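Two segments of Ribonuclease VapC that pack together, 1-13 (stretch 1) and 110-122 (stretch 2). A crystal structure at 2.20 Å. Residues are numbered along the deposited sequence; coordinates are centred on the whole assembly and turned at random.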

# COMPACT_ATOMS: atom_id res chain seq x y z
N MET B 1 22.69 -4.39 7.12
CA MET B 1 22.01 -3.54 6.13
C MET B 1 20.80 -4.29 5.62
O MET B 1 20.85 -5.50 5.45
CB MET B 1 22.95 -3.20 4.98
CG MET B 1 22.47 -2.07 4.08
SD MET B 1 23.77 -1.44 3.00
CE MET B 1 24.13 0.08 3.88
N ILE B 2 19.71 -3.56 5.39
CA ILE B 2 18.49 -4.15 4.88
C ILE B 2 18.38 -3.80 3.41
O ILE B 2 18.28 -2.62 3.05
CB ILE B 2 17.26 -3.67 5.64
CG1 ILE B 2 17.31 -4.12 7.10
CG2 ILE B 2 16.01 -4.20 4.94
CD1 ILE B 2 16.26 -3.46 7.96
N TYR B 3 18.42 -4.83 2.57
CA TYR B 3 18.25 -4.74 1.13
C TYR B 3 16.85 -5.24 0.75
O TYR B 3 16.54 -6.44 0.93
CB TYR B 3 19.32 -5.58 0.44
CG TYR B 3 20.75 -5.02 0.54
CD1 TYR B 3 21.15 -3.97 -0.28
CD2 TYR B 3 21.69 -5.56 1.42
CE1 TYR B 3 22.43 -3.46 -0.20
CE2 TYR B 3 22.99 -5.03 1.49
CZ TYR B 3 23.35 -4.00 0.66
OH TYR B 3 24.61 -3.44 0.70
N MET B 4 16.03 -4.36 0.19
CA MET B 4 14.65 -4.68 -0.19
C MET B 4 14.59 -4.84 -1.71
O MET B 4 14.79 -3.87 -2.45
CB MET B 4 13.68 -3.60 0.29
CG MET B 4 12.20 -3.79 -0.16
SD MET B 4 11.05 -2.61 0.58
CE MET B 4 10.91 -3.28 2.25
N LEU B 5 14.31 -6.04 -2.17
CA LEU B 5 14.21 -6.31 -3.59
C LEU B 5 12.82 -5.90 -4.06
O LEU B 5 11.81 -6.41 -3.55
CB LEU B 5 14.43 -7.78 -3.90
CG LEU B 5 15.60 -8.51 -3.25
CD1 LEU B 5 15.67 -9.86 -3.94
CD2 LEU B 5 16.85 -7.74 -3.41
N ASP B 6 12.78 -5.02 -5.05
CA ASP B 6 11.50 -4.56 -5.57
C ASP B 6 10.95 -5.60 -6.55
O ASP B 6 11.57 -6.61 -6.86
CB ASP B 6 11.67 -3.17 -6.18
CG ASP B 6 12.05 -3.19 -7.66
OD1 ASP B 6 12.63 -4.20 -8.14
OD2 ASP B 6 11.76 -2.16 -8.35
N THR B 7 9.76 -5.34 -7.06
CA THR B 7 9.09 -6.30 -7.94
C THR B 7 9.83 -6.49 -9.26
O THR B 7 9.87 -7.60 -9.79
CB THR B 7 7.66 -5.83 -8.19
OG1 THR B 7 7.03 -5.55 -6.93
CG2 THR B 7 6.87 -6.87 -8.97
N ASN B 8 10.41 -5.41 -9.81
CA ASN B 8 11.07 -5.51 -11.11
C ASN B 8 12.31 -6.38 -11.06
O ASN B 8 12.57 -7.14 -12.00
CB ASN B 8 11.47 -4.12 -11.64
CG ASN B 8 10.28 -3.29 -12.06
OD1 ASN B 8 10.30 -2.07 -11.96
ND2 ASN B 8 9.23 -3.93 -12.53
N ILE B 9 13.11 -6.29 -9.99
CA ILE B 9 14.32 -7.09 -9.92
C ILE B 9 13.98 -8.56 -9.73
O ILE B 9 14.69 -9.44 -10.22
CB ILE B 9 15.26 -6.59 -8.80
CG1 ILE B 9 16.64 -7.20 -8.94
CG2 ILE B 9 14.80 -7.00 -7.45
CD1 ILE B 9 17.35 -6.78 -10.14
N ILE B 10 12.89 -8.86 -9.02
CA ILE B 10 12.46 -10.25 -8.88
C ILE B 10 12.02 -10.84 -10.22
O ILE B 10 12.33 -11.99 -10.54
CB ILE B 10 11.35 -10.34 -7.83
CG1 ILE B 10 11.95 -9.95 -6.48
CG2 ILE B 10 10.72 -11.72 -7.85
CD1 ILE B 10 11.03 -10.11 -5.34
N ILE B 11 11.23 -10.09 -10.98
CA ILE B 11 10.84 -10.50 -12.32
C ILE B 11 12.09 -10.73 -13.17
O ILE B 11 12.23 -11.75 -13.85
CB ILE B 11 9.94 -9.43 -12.95
CG1 ILE B 11 8.57 -9.43 -12.31
CG2 ILE B 11 9.83 -9.63 -14.45
CD1 ILE B 11 7.88 -8.11 -12.48
N TYR B 12 12.99 -9.76 -13.16
CA TYR B 12 14.24 -9.91 -13.90
C TYR B 12 14.94 -11.21 -13.54
O TYR B 12 15.45 -11.92 -14.41
CB TYR B 12 15.16 -8.73 -13.60
CG TYR B 12 16.44 -8.75 -14.40
CD1 TYR B 12 16.48 -8.24 -15.69
CD2 TYR B 12 17.60 -9.26 -13.87
CE1 TYR B 12 17.63 -8.22 -16.41
CE2 TYR B 12 18.76 -9.25 -14.59
CZ TYR B 12 18.78 -8.73 -15.86
OH TYR B 12 19.95 -8.72 -16.58
N LEU B 13 14.97 -11.54 -12.26
CA LEU B 13 15.72 -12.71 -11.82
C LEU B 13 15.01 -14.00 -12.19
O LEU B 13 15.65 -15.05 -12.26
CB LEU B 13 15.96 -12.64 -10.31
CG LEU B 13 17.06 -11.65 -9.97
CD1 LEU B 13 17.08 -11.45 -8.51
CD2 LEU B 13 18.37 -12.19 -10.48
N ASN B 110 14.71 2.59 6.53
CA ASN B 110 16.03 2.98 6.02
C ASN B 110 16.73 1.80 5.33
O ASN B 110 17.92 1.54 5.52
CB ASN B 110 16.89 3.58 7.13
CG ASN B 110 18.02 4.43 6.59
OD1 ASN B 110 17.87 5.16 5.60
ND2 ASN B 110 19.17 4.33 7.23
N ALA B 111 15.98 1.13 4.47
CA ALA B 111 16.52 0.07 3.64
C ALA B 111 17.07 0.65 2.34
O ALA B 111 16.74 1.76 1.92
CB ALA B 111 15.45 -0.97 3.32
N VAL B 112 17.94 -0.13 1.71
CA VAL B 112 18.40 0.15 0.36
C VAL B 112 17.48 -0.61 -0.58
O VAL B 112 17.33 -1.83 -0.46
CB VAL B 112 19.86 -0.28 0.17
CG1 VAL B 112 20.30 -0.16 -1.28
CG2 VAL B 112 20.78 0.57 1.09
N LEU B 113 16.82 0.08 -1.50
CA LEU B 113 15.90 -0.59 -2.42
C LEU B 113 16.67 -1.05 -3.65
O LEU B 113 17.38 -0.25 -4.28
CB LEU B 113 14.75 0.33 -2.81
CG LEU B 113 13.65 -0.28 -3.69
CD1 LEU B 113 12.83 -1.30 -2.90
CD2 LEU B 113 12.74 0.78 -4.27
N ILE B 114 16.54 -2.34 -3.97
CA ILE B 114 17.19 -2.96 -5.12
C ILE B 114 16.18 -3.08 -6.26
O ILE B 114 15.12 -3.69 -6.09
CB ILE B 114 17.73 -4.35 -4.78
CG1 ILE B 114 18.69 -4.33 -3.59
CG2 ILE B 114 18.48 -4.90 -5.99
CD1 ILE B 114 19.73 -3.26 -3.67
N THR B 115 16.53 -2.56 -7.43
CA THR B 115 15.57 -2.43 -8.50
C THR B 115 16.23 -2.84 -9.83
O THR B 115 17.40 -3.22 -9.88
CB THR B 115 15.03 -1.00 -8.53
OG1 THR B 115 14.02 -0.88 -9.53
CG2 THR B 115 16.12 -0.08 -8.85
N HIS B 116 15.42 -2.82 -10.89
CA HIS B 116 15.90 -2.99 -12.26
C HIS B 116 15.09 -2.02 -13.10
O HIS B 116 13.86 -2.13 -13.15
CB HIS B 116 15.70 -4.41 -12.78
CG HIS B 116 15.91 -4.55 -14.26
ND1 HIS B 116 17.16 -4.44 -14.85
CD2 HIS B 116 15.04 -4.76 -15.28
CE1 HIS B 116 17.05 -4.60 -16.15
NE2 HIS B 116 15.78 -4.81 -16.44
N ASN B 117 15.77 -1.07 -13.71
CA ASN B 117 15.17 -0.24 -14.74
C ASN B 117 13.95 0.53 -14.22
O ASN B 117 12.88 0.55 -14.84
CB ASN B 117 14.81 -1.11 -15.94
CG ASN B 117 14.74 -0.33 -17.23
OD1 ASN B 117 15.14 0.84 -17.30
ND2 ASN B 117 14.21 -0.97 -18.28
N VAL B 118 14.11 1.19 -13.08
CA VAL B 118 13.13 2.15 -12.59
C VAL B 118 13.88 3.44 -12.26
O VAL B 118 14.09 3.77 -11.09
CB VAL B 118 12.37 1.61 -11.36
CG1 VAL B 118 11.44 2.64 -10.83
CG2 VAL B 118 11.58 0.35 -11.73
N LYS B 119 14.31 4.16 -13.29
CA LYS B 119 15.04 5.40 -13.06
C LYS B 119 14.17 6.45 -12.37
O LYS B 119 14.72 7.36 -11.72
CB LYS B 119 15.58 5.92 -14.40
CG LYS B 119 17.06 5.59 -14.66
N GLU B 120 12.85 6.33 -12.48
CA GLU B 120 11.92 7.22 -11.79
C GLU B 120 12.29 7.42 -10.33
O GLU B 120 12.02 8.49 -9.77
CB GLU B 120 10.50 6.67 -11.81
CG GLU B 120 9.91 6.37 -13.10
CD GLU B 120 10.20 4.98 -13.49
OE1 GLU B 120 11.37 4.76 -13.86
OE2 GLU B 120 9.30 4.12 -13.37
N PHE B 121 12.79 6.37 -9.67
CA PHE B 121 13.04 6.45 -8.24
C PHE B 121 13.99 7.57 -7.88
O PHE B 121 14.04 7.98 -6.71
CB PHE B 121 13.60 5.12 -7.71
CG PHE B 121 12.54 4.04 -7.48
CD1 PHE B 121 11.28 4.35 -6.97
CD2 PHE B 121 12.83 2.72 -7.76
CE1 PHE B 121 10.33 3.35 -6.76
CE2 PHE B 121 11.91 1.72 -7.54
CZ PHE B 121 10.65 2.04 -7.04
N GLN B 122 14.75 8.10 -8.85
CA GLN B 122 15.63 9.23 -8.52
C GLN B 122 14.85 10.46 -8.08
O GLN B 122 15.43 11.33 -7.43
CB GLN B 122 16.52 9.59 -9.72
CG GLN B 122 15.76 10.13 -10.91
CD GLN B 122 16.59 10.19 -12.19
OE1 GLN B 122 17.76 9.78 -12.22
NE2 GLN B 122 15.97 10.69 -13.26
O HOH W 1 19.33 -0.79 6.07

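Strand 2-5 runs parallel to the strand through V112, L113 and I114, and the ladder between them is regular: V112 N donates to I2 O (2.8 Å), M4 N to V112 O (2.9 Å), I114 N to M4 O (2.8 Å) and D6 N to I114 O (2.9 Å). At the start of the ladder, the methyl of A111 packs against I2, CB 3.7 Å from I2 CG2. Side chains alternate between the sheet's faces. On one, the broad, flat Y3 ring spans two branched side chains, lying obliquely against both, with Y3 CD1 3.9 Å from V112 CB and 3.7 Å from I114 CD1. I114, the residue most covered by the other stretch (91 Å²), also sets its CB 3.8 Å from L5 CD2; I9, from the helix that follows, adds CG1 4.2 Å from I114 CG2. On the other face, the slender, unbranched M4 lies beside L113, with M4 CG 3.8 Å from L113 CD1.

Beyond the strand, D6 points toward stretch 2 and does two jobs. Its OD2 accepts from T115 OG1 (2.9 Å), while its OD1 caps the helix by accepting from I9 N (2.8 Å). A short carboxylate suits this buried corner, because both oxygens find donors. Farther along, H116 fills the space beside the helix: its CB lies 3.9 Å from I9 CD1, and its ring meets that of Y12 obliquely, centroids 4.4 Å apart.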